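PDB 6WHJ: ribokinase from Giardia lamblia, which probably catalyses the magnesium-dependent transfer of a phosphate from ATP to O-5 of ribose, giving ribose 5-phosphate. Local coordinates for residues S232-V236 and L298-I304. Numbering follows the deposited sequence.
Sequences SLKFV and LNDIDTI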
ATOM      1  N   SER B 232      24.189  10.553 -29.674  1.00 34.62           N
ATOM      2  CA  SER B 232      22.865  10.597 -30.282  1.00 31.52           C
ATOM      3  C   SER B 232      21.951  11.701 -29.763  1.00 26.33           C
ATOM      4  O   SER B 232      21.020  12.080 -30.482  1.00 27.16           O
ATOM      5  CB  SER B 232      22.148   9.252 -30.102  1.00 31.93           C
ATOM      6  OG  SER B 232      22.024   8.918 -28.734  1.00 32.61           O
ATOM      7  N   LEU B 233      22.159  12.209 -28.545  1.00 28.16           N
ATOM      8  CA  LEU B 233      21.173  13.108 -27.938  1.00 26.31           C
ATOM      9  C   LEU B 233      21.015  14.385 -28.749  1.00 27.52           C
ATOM     10  O   LEU B 233      21.986  15.110 -28.986  1.00 31.35           O
ATOM     11  CB  LEU B 233      21.546  13.441 -26.493  1.00 29.41           C
ATOM     12  CG  LEU B 233      20.552  14.331 -25.721  1.00 28.58           C
ATOM     13  CD1 LEU B 233      19.171  13.725 -25.596  1.00 26.15           C
ATOM     14  CD2 LEU B 233      21.095  14.671 -24.343  1.00 30.04           C
ATOM     15  N   LYS B 234      19.776  14.675 -29.141  1.00 27.76           N
ATOM     16  CA  LYS B 234      19.473  15.818 -29.990  1.00 31.92           C
ATOM     17  C   LYS B 234      18.617  16.871 -29.305  1.00 31.24           C
ATOM     18  O   LYS B 234      18.746  18.057 -29.623  1.00 31.31           O
ATOM     19  CB  LYS B 234      18.757  15.352 -31.264  1.00 29.96           C
ATOM     20  CG  LYS B 234      19.625  14.497 -32.165  1.00 33.41           C
ATOM     21  CD  LYS B 234      18.775  13.634 -33.089  1.00 33.58           C
ATOM     22  CE  LYS B 234      19.644  12.608 -33.802  1.00 40.76           C
ATOM     23  NZ  LYS B 234      19.929  11.444 -32.914  1.00 31.21           N
ATOM     24  N   PHE B 235      17.732  16.463 -28.395  1.00 26.74           N
ATOM     25  CA  PHE B 235      16.841  17.382 -27.709  1.00 27.87           C
ATOM     26  C   PHE B 235      16.616  16.901 -26.288  1.00 25.47           C
ATOM     27  O   PHE B 235      16.488  15.699 -26.046  1.00 26.04           O
ATOM     28  CB  PHE B 235      15.492  17.504 -28.422  1.00 28.11           C
ATOM     29  CG  PHE B 235      15.591  18.073 -29.800  1.00 31.09           C
ATOM     30  CD1 PHE B 235      15.586  17.241 -30.908  1.00 29.42           C
ATOM     31  CD2 PHE B 235      15.700  19.443 -29.989  1.00 27.72           C
ATOM     32  CE1 PHE B 235      15.680  17.759 -32.171  1.00 31.60           C
ATOM     33  CE2 PHE B 235      15.800  19.966 -31.253  1.00 31.83           C
ATOM     34  CZ  PHE B 235      15.790  19.123 -32.351  1.00 33.32           C
ATOM     35  N   VAL B 236      16.546  17.848 -25.364  1.00 26.18           N
ATOM     36  CA  VAL B 236      16.068  17.604 -24.012  1.00 26.93           C
ATOM     37  C   VAL B 236      14.752  18.345 -23.889  1.00 28.11           C
ATOM     38  O   VAL B 236      14.703  19.567 -24.079  1.00 28.98           O
ATOM     39  CB  VAL B 236      17.068  18.085 -22.950  1.00 25.65           C
ATOM     40  CG1 VAL B 236      16.517  17.825 -21.555  1.00 23.56           C
ATOM     41  CG2 VAL B 236      18.413  17.413 -23.143  1.00 26.46           C
ATOM     42  N   LEU B 298      12.261  14.902 -37.506  1.00 46.97           N
ATOM     43  CA  LEU B 298      12.417  14.788 -36.063  1.00 46.31           C
ATOM     44  C   LEU B 298      13.727  15.388 -35.572  1.00 44.37           C
ATOM     45  O   LEU B 298      13.997  15.335 -34.366  1.00 43.60           O
ATOM     46  CB  LEU B 298      12.313  13.327 -35.629  1.00 45.51           C
ATOM     47  CG  LEU B 298      11.038  12.606 -36.085  1.00 48.94           C
ATOM     48  CD1 LEU B 298      10.969  11.196 -35.523  1.00 43.34           C
ATOM     49  CD2 LEU B 298       9.785  13.386 -35.764  1.00 40.30           C
ATOM     50  N   ASN B 299      14.548  15.935 -36.467  1.00 41.79           N
ATOM     51  CA  ASN B 299      15.764  16.647 -36.102  1.00 40.70           C
ATOM     52  C   ASN B 299      15.563  18.160 -36.033  1.00 41.01           C
ATOM     53  O   ASN B 299      16.514  18.881 -35.724  1.00 41.38           O
ATOM     54  CB  ASN B 299      16.878  16.338 -37.102  1.00 41.97           C
ATOM     55  CG  ASN B 299      17.288  14.876 -37.100  1.00 45.98           C
ATOM     56  OD1 ASN B 299      17.052  14.140 -36.135  1.00 41.82           O
ATOM     57  ND2 ASN B 299      17.898  14.443 -38.201  1.00 47.95           N
ATOM     58  N   ASP B 300      14.358  18.649 -36.340  1.00 37.10           N
ATOM     59  CA  ASP B 300      14.012  20.066 -36.348  1.00 35.89           C
ATOM     60  C   ASP B 300      13.345  20.443 -35.028  1.00 36.39           C
ATOM     61  O   ASP B 300      12.408  19.771 -34.589  1.00 36.08           O
ATOM     62  CB  ASP B 300      13.080  20.375 -37.525  1.00 35.28           C
ATOM     63  CG  ASP B 300      12.662  21.852 -37.602  1.00 44.82           C
ATOM     64  OD1 ASP B 300      13.045  22.658 -36.724  1.00 46.61           O
ATOM     65  OD2 ASP B 300      11.916  22.209 -38.545  1.00 48.78           O
ATOM     66  N   ILE B 301      13.829  21.522 -34.400  1.00 35.16           N
ATOM     67  CA  ILE B 301      13.316  21.875 -33.078  1.00 34.45           C
ATOM     68  C   ILE B 301      11.878  22.366 -33.169  1.00 32.71           C
ATOM     69  O   ILE B 301      11.107  22.214 -32.219  1.00 34.66           O
ATOM     70  CB  ILE B 301      14.213  22.912 -32.381  1.00 32.40           C
ATOM     71  CG1 ILE B 301      13.876  22.963 -30.890  1.00 32.51           C
ATOM     72  CG2 ILE B 301      14.010  24.284 -32.988  1.00 33.99           C
ATOM     73  CD1 ILE B 301      14.697  23.949 -30.108  1.00 32.17           C
ATOM     74  N   ASP B 302      11.473  22.933 -34.305  1.00 35.71           N
ATOM     75  CA  ASP B 302      10.084  23.365 -34.414  1.00 38.71           C
ATOM     76  C   ASP B 302       9.133  22.178 -34.564  1.00 37.62           C
ATOM     77  O   ASP B 302       8.001  22.232 -34.063  1.00 33.43           O
ATOM     78  CB  ASP B 302       9.926  24.357 -35.565  1.00 31.46           C
ATOM     79  CG  ASP B 302      10.567  25.691 -35.256  1.00 37.78           C
ATOM     80  OD1 ASP B 302      11.404  26.169 -36.060  1.00 42.73           O
ATOM     81  OD2 ASP B 302      10.256  26.251 -34.179  1.00 38.14           O
ATOM     82  N   THR B 303       9.580  21.100 -35.227  1.00 33.91           N
ATOM     83  CA  THR B 303       8.790  19.873 -35.268  1.00 31.76           C
ATOM     84  C   THR B 303       8.625  19.296 -33.872  1.00 31.60           C
ATOM     85  O   THR B 303       7.534  18.852 -33.502  1.00 31.49           O
ATOM     86  CB  THR B 303       9.440  18.843 -36.194  1.00 40.31           C
ATOM     87  OG1 THR B 303       9.573  19.383 -37.519  1.00 38.70           O
ATOM     88  CG2 THR B 303       8.595  17.569 -36.247  1.00 38.49           C
ATOM     89  N   ILE B 304       9.708  19.289 -33.087  1.00 35.14           N
ATOM     90  CA  ILE B 304       9.632  18.855 -31.696  1.00 32.60           C
ATOM     91  C   ILE B 304       8.678  19.753 -30.927  1.00 31.76           C
ATOM     92  O   ILE B 304       7.916  19.287 -30.070  1.00 26.98           O
ATOM     93  CB  ILE B 304      11.036  18.843 -31.060  1.00 32.62           C
ATOM     94  CG1 ILE B 304      12.008  18.055 -31.944  1.00 33.34           C
ATOM     95  CG2 ILE B 304      10.993  18.306 -29.628  1.00 26.75           C
ATOM     96  CD1 ILE B 304      11.623  16.601 -32.138  1.00 31.54           C
TER
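Phe235 drives its ring into the start of helix 301-318, and most of the 254 Å² buried between the two segments gathers around it. Ile304, one turn into the helix, covers one face of the ring: its CG1 sits 3.8 Å from the centroid of the Phe235 ring, 16° off the normal, a CH-pi contact displaced slightly toward the CD1-CE1 rim. With chi1 at -51°, Ile304 swings CG1 to the side of its own backbone N, which brings that methylene over the ring. Ile301 reaches the CE2 corner obliquely, Phe235 CE2 lying 3.5 Å from Ile301 CB, with CG1 close beside it. The far end of the ring runs up against backbone: Phe235 CZ comes within 3.5 Å of the carbonyl O of Asn299, which lies at the ring edge near its plane. Ile247 of strand 245-249 touches Phe235, Ile301 and Ile304, Phe280 and Leu284 of helix 272-287 close on Ile304, and the side chains of Phe235, Ile301 and Ile304 are all buried.

The other end of the contact is looser and partly exposed. Lys234 passes its aliphatic chain by the Asn299 amide, with Lys234 CD 3.5 Å from Asn299 OD1, a contact without a hydrogen bond. A bend at chi4 (80°) turns the ammonium back to its own segment, where Lys234 NZ bonds to Ser232 O at 2.7 Å on a lone pair in the carbonyl plane; it also makes a salt bridge to Asp192.

The side chain of Asp300 sets off away from segment 232-236, and Asp300 N-caps the helix, its OD1 taking the N-H of Asp302 at 2.9 Å from above the carboxylate plane. The arrangement is a strand-to-helix contact of the alpha/beta domain in the PfkB (ribokinase) fold, with strand 235-239 of the large mixed sheet packed against an N-capped helix.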